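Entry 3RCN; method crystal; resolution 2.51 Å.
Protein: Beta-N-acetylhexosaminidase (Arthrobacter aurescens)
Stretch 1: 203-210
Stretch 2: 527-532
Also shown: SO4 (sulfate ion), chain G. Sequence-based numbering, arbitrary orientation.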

ATOM      1  N   SER A 203      11.896 -18.188 -11.418  1.00 39.17           N
ATOM      2  CA  SER A 203      13.328 -18.052 -11.622  1.00 34.07           C
ATOM      3  C   SER A 203      13.877 -17.058 -10.636  1.00 33.26           C
ATOM      4  O   SER A 203      13.294 -16.001 -10.401  1.00 36.89           O
ATOM      5  CB  SER A 203      13.650 -17.560 -13.034  1.00 34.92           C
ATOM      6  OG  SER A 203      13.259 -18.505 -14.006  1.00 41.04           O
ATOM      7  N   LEU A 204      15.026 -17.390 -10.078  1.00 34.48           N
ATOM      8  CA  LEU A 204      15.731 -16.475  -9.212  1.00 39.11           C
ATOM      9  C   LEU A 204      16.882 -15.852  -9.997  1.00 42.53           C
ATOM     10  O   LEU A 204      17.875 -16.518 -10.287  1.00 46.51           O
ATOM     11  CB  LEU A 204      16.267 -17.244  -8.004  1.00 46.37           C
ATOM     12  CG  LEU A 204      17.081 -16.413  -7.024  1.00 49.39           C
ATOM     13  CD1 LEU A 204      16.227 -15.243  -6.541  1.00 44.46           C
ATOM     14  CD2 LEU A 204      17.587 -17.279  -5.875  1.00 50.26           C
ATOM     15  N   GLY A 205      16.761 -14.568 -10.323  1.00 37.70           N
ATOM     16  CA  GLY A 205      17.728 -13.927 -11.197  1.00 34.20           C
ATOM     17  C   GLY A 205      17.401 -14.203 -12.655  1.00 40.27           C
ATOM     18  O   GLY A 205      16.286 -14.618 -12.969  1.00 47.04           O
ATOM     19  N   SER A 206      18.366 -13.962 -13.542  1.00 40.88           N
ATOM     20  CA  SER A 206      18.212 -14.270 -14.961  1.00 45.57           C
ATOM     21  C   SER A 206      17.839 -15.737 -15.139  1.00 37.27           C
ATOM     22  O   SER A 206      18.352 -16.586 -14.417  1.00 34.28           O
ATOM     23  CB  SER A 206      19.522 -13.986 -15.705  1.00 53.59           C
ATOM     24  OG  SER A 206      19.441 -14.378 -17.071  1.00 54.27           O
ATOM     25  N   TRP A 207      16.953 -16.038 -16.093  1.00 36.04           N
ATOM     26  CA  TRP A 207      16.606 -17.442 -16.380  1.00 40.20           C
ATOM     27  C   TRP A 207      17.848 -18.238 -16.790  1.00 38.90           C
ATOM     28  O   TRP A 207      17.880 -19.467 -16.689  1.00 36.75           O
ATOM     29  CB  TRP A 207      15.494 -17.568 -17.442  1.00 36.57           C
ATOM     30  CG  TRP A 207      15.893 -17.049 -18.795  1.00 47.39           C
ATOM     31  CD1 TRP A 207      15.692 -15.792 -19.279  1.00 52.13           C
ATOM     32  CD2 TRP A 207      16.577 -17.771 -19.826  1.00 50.82           C
ATOM     33  NE1 TRP A 207      16.210 -15.679 -20.545  1.00 51.39           N
ATOM     34  CE2 TRP A 207      16.758 -16.881 -20.907  1.00 55.82           C
ATOM     35  CE3 TRP A 207      17.046 -19.084 -19.947  1.00 54.97           C
ATOM     36  CZ2 TRP A 207      17.391 -17.262 -22.092  1.00 61.55           C
ATOM     37  CZ3 TRP A 207      17.680 -19.461 -21.116  1.00 55.52           C
ATOM     38  CH2 TRP A 207      17.847 -18.550 -22.176  1.00 60.77           C
ATOM     39  N   ARG A 208      18.880 -17.523 -17.222  1.00 38.18           N
ATOM     40  CA  ARG A 208      20.119 -18.149 -17.665  1.00 45.52           C
ATOM     41  C   ARG A 208      20.911 -18.815 -16.545  1.00 47.76           C
ATOM     42  O   ARG A 208      21.823 -19.594 -16.806  1.00 52.14           O
ATOM     43  CB  ARG A 208      20.987 -17.133 -18.410  1.00 48.16           C
ATOM     44  CG  ARG A 208      20.414 -16.762 -19.766  1.00 51.42           C
ATOM     45  CD  ARG A 208      21.087 -15.558 -20.379  1.00 54.93           C
ATOM     46  NE  ARG A 208      20.272 -15.032 -21.468  1.00 67.90           N
ATOM     47  CZ  ARG A 208      20.209 -15.580 -22.679  1.00 77.37           C
ATOM     48  NH1 ARG A 208      19.435 -15.035 -23.613  1.00 78.78           N
ATOM     49  NH2 ARG A 208      20.913 -16.674 -22.957  1.00 74.37           N
ATOM     50  N   ALA A 209      20.570 -18.510 -15.300  1.00 46.01           N
ATOM     51  CA  ALA A 209      21.254 -19.118 -14.167  1.00 42.99           C
ATOM     52  C   ALA A 209      20.544 -20.402 -13.744  1.00 41.59           C
ATOM     53  O   ALA A 209      21.047 -21.157 -12.916  1.00 42.75           O
ATOM     54  CB  ALA A 209      21.330 -18.135 -12.998  1.00 45.07           C
ATOM     55  N   GLY A 210      19.369 -20.641 -14.316  1.00 38.02           N
ATOM     56  CA  GLY A 210      18.616 -21.858 -14.055  1.00 40.10           C
ATOM     57  C   GLY A 210      18.405 -22.228 -12.591  1.00 47.02           C
ATOM     58  O   GLY A 210      18.453 -23.404 -12.231  1.00 51.74           O
TER
HETATM   59  S   SO4 G 557      30.066  -3.655 -16.000  1.00109.80           S
HETATM   60  O1  SO4 G 557      30.223  -4.582 -14.879  1.00104.60           O
HETATM   61  O2  SO4 G 557      29.222  -2.523 -15.628  1.00105.44           O
HETATM   62  O3  SO4 G 557      31.382  -3.158 -16.388  1.00110.72           O
HETATM   63  O4  SO4 G 557      29.447  -4.350 -17.127  1.00113.29           O
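Stretch 2 527-532: GVEGWK

From Val-528 onward, stretch 2 is extended and lies along stretch 1, and contacts advance in step: Leu-204 meets Val-528, Gly-205 meets Glu-529, Ser-206 meets Gly-530, so the two chains run in the same direction here. The CA atoms of Gly-205 and Glu-529 are 5.0 Å apart, as are those of Ser-206 and Gly-530. Val-528 and Glu-529 have extended backbone angles (phi/psi -107/111 and -74/129), and the chain enters a strand at Trp-531. Stretch 1 instead turns into a 3-10 segment at 207-209, where Ala-209 N donates to Ser-206 O (3.1 Å).

One direct hydrogen bond joins the backbones, from Ser-206 N to Glu-529 O at 2.8 Å and 161°. A water adds a second link, donating to Leu-204 O (2.7 Å) and accepting from Glu-529 N (3.0 Å). Gly-205 suits its position doubly. Its phi/psi of 83/-164 would jam a CB against the preceding carbonyl oxygen, and that CB would also clash with Glu-529 O; without it, Gly-205 CA approaches Glu-529 O to 3.2 Å.

Among the side chains, Val-528 offers a compact apolar surface: its CG1 lies 3.6 Å from Gly-205 CA and 4.1 Å from Leu-204 CD1. Ser-206 points toward stretch 2, and its short side chain fits there with its CB 3.8 Å from Gly-530 O, while its OG accepts from Arg-208 N (3.2 Å) and so steadies the turn. The small Ala-209 points toward stretch 2 as well, bringing its CB to 3.5 Å from Glu-529 OE1.

Arg-208 and Trp-531 combine aliphatic and cationic contacts. Arg-208 CD sits over the six-membered ring of Trp-531, 3.5 Å from its centroid, a CH-pi contact; Arg-208 CZ lies 4.8 Å from the centroid of the five-membered ring, a cation-pi interaction. The broad indole thus accommodates both the methylene and the charge.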

ATOM      1  N   GLY A 527      24.357 -12.574  -4.604  1.00 46.16           N
ATOM      2  CA  GLY A 527      24.213 -13.982  -4.944  1.00 44.44           C
ATOM      3  C   GLY A 527      23.157 -14.246  -6.008  1.00 46.28           C
ATOM      4  O   GLY A 527      22.941 -15.391  -6.416  1.00 48.50           O
ATOM      5  N   VAL A 528      22.493 -13.189  -6.462  1.00 39.18           N
ATOM      6  CA  VAL A 528      21.411 -13.342  -7.420  1.00 38.44           C
ATOM      7  C   VAL A 528      21.900 -12.855  -8.760  1.00 36.45           C
ATOM      8  O   VAL A 528      22.149 -11.669  -8.940  1.00 39.37           O
ATOM      9  CB  VAL A 528      20.143 -12.569  -6.993  1.00 41.06           C
ATOM     10  CG1 VAL A 528      19.049 -12.705  -8.042  1.00 35.77           C
ATOM     11  CG2 VAL A 528      19.648 -13.065  -5.631  1.00 32.04           C
ATOM     12  N   GLU A 529      22.053 -13.796  -9.685  1.00 41.95           N
ATOM     13  CA  GLU A 529      22.680 -13.557 -10.978  1.00 46.32           C
ATOM     14  C   GLU A 529      21.799 -12.766 -11.924  1.00 44.30           C
ATOM     15  O   GLU A 529      20.646 -13.116 -12.140  1.00 47.15           O
ATOM     16  CB  GLU A 529      23.015 -14.895 -11.631  1.00 61.96           C
ATOM     17  CG  GLU A 529      24.500 -15.176 -11.737  1.00 80.37           C
ATOM     18  CD  GLU A 529      24.784 -16.622 -12.078  1.00 93.07           C
ATOM     19  OE1 GLU A 529      24.670 -16.990 -13.270  1.00 95.81           O
ATOM     20  OE2 GLU A 529      25.109 -17.394 -11.147  1.00 98.60           O
ATOM     21  N   GLY A 530      22.349 -11.702 -12.494  1.00 41.99           N
ATOM     22  CA  GLY A 530      21.656 -10.955 -13.524  1.00 40.14           C
ATOM     23  C   GLY A 530      22.222 -11.298 -14.889  1.00 48.30           C
ATOM     24  O   GLY A 530      22.913 -12.309 -15.051  1.00 49.98           O
ATOM     25  N   TRP A 531      21.881 -10.489 -15.886  1.00 56.38           N
ATOM     26  CA  TRP A 531      22.497 -10.594 -17.204  1.00 52.17           C
ATOM     27  C   TRP A 531      22.878  -9.201 -17.715  1.00 49.04           C
ATOM     28  O   TRP A 531      22.009  -8.415 -18.082  1.00 49.71           O
ATOM     29  CB  TRP A 531      21.503 -11.256 -18.155  1.00 48.46           C
ATOM     30  CG  TRP A 531      22.118 -11.730 -19.428  1.00 62.77           C
ATOM     31  CD1 TRP A 531      21.880 -11.249 -20.686  1.00 62.34           C
ATOM     32  CD2 TRP A 531      23.082 -12.777 -19.573  1.00 65.83           C
ATOM     33  NE1 TRP A 531      22.635 -11.936 -21.599  1.00 65.37           N
ATOM     34  CE2 TRP A 531      23.382 -12.879 -20.942  1.00 66.51           C
ATOM     35  CE3 TRP A 531      23.720 -13.639 -18.676  1.00 68.56           C
ATOM     36  CZ2 TRP A 531      24.291 -13.810 -21.438  1.00 64.69           C
ATOM     37  CZ3 TRP A 531      24.621 -14.561 -19.171  1.00 66.93           C
ATOM     38  CH2 TRP A 531      24.896 -14.641 -20.541  1.00 63.10           C
ATOM     39  N   LYS A 532      24.171  -8.930 -17.835  1.00 47.91           N
ATOM     40  CA  LYS A 532      24.628  -7.573 -18.120  1.00 49.97           C
ATOM     41  C   LYS A 532      24.807  -7.318 -19.605  1.00 56.85           C
ATOM     42  O   LYS A 532      25.611  -7.977 -20.259  1.00 63.95           O
ATOM     43  CB  LYS A 532      25.947  -7.283 -17.412  1.00 51.41           C
ATOM     44  CG  LYS A 532      25.878  -7.203 -15.910  1.00 48.11           C
ATOM     45  CD  LYS A 532      27.215  -6.736 -15.360  1.00 47.48           C
ATOM     46  CE  LYS A 532      27.229  -6.808 -13.828  1.00 56.79           C
ATOM     47  NZ  LYS A 532      28.530  -6.374 -13.237  1.00 58.81           N
TER
HETATM   48  O   HOH W   1      20.443 -16.352  -9.521  1.00 40.61           O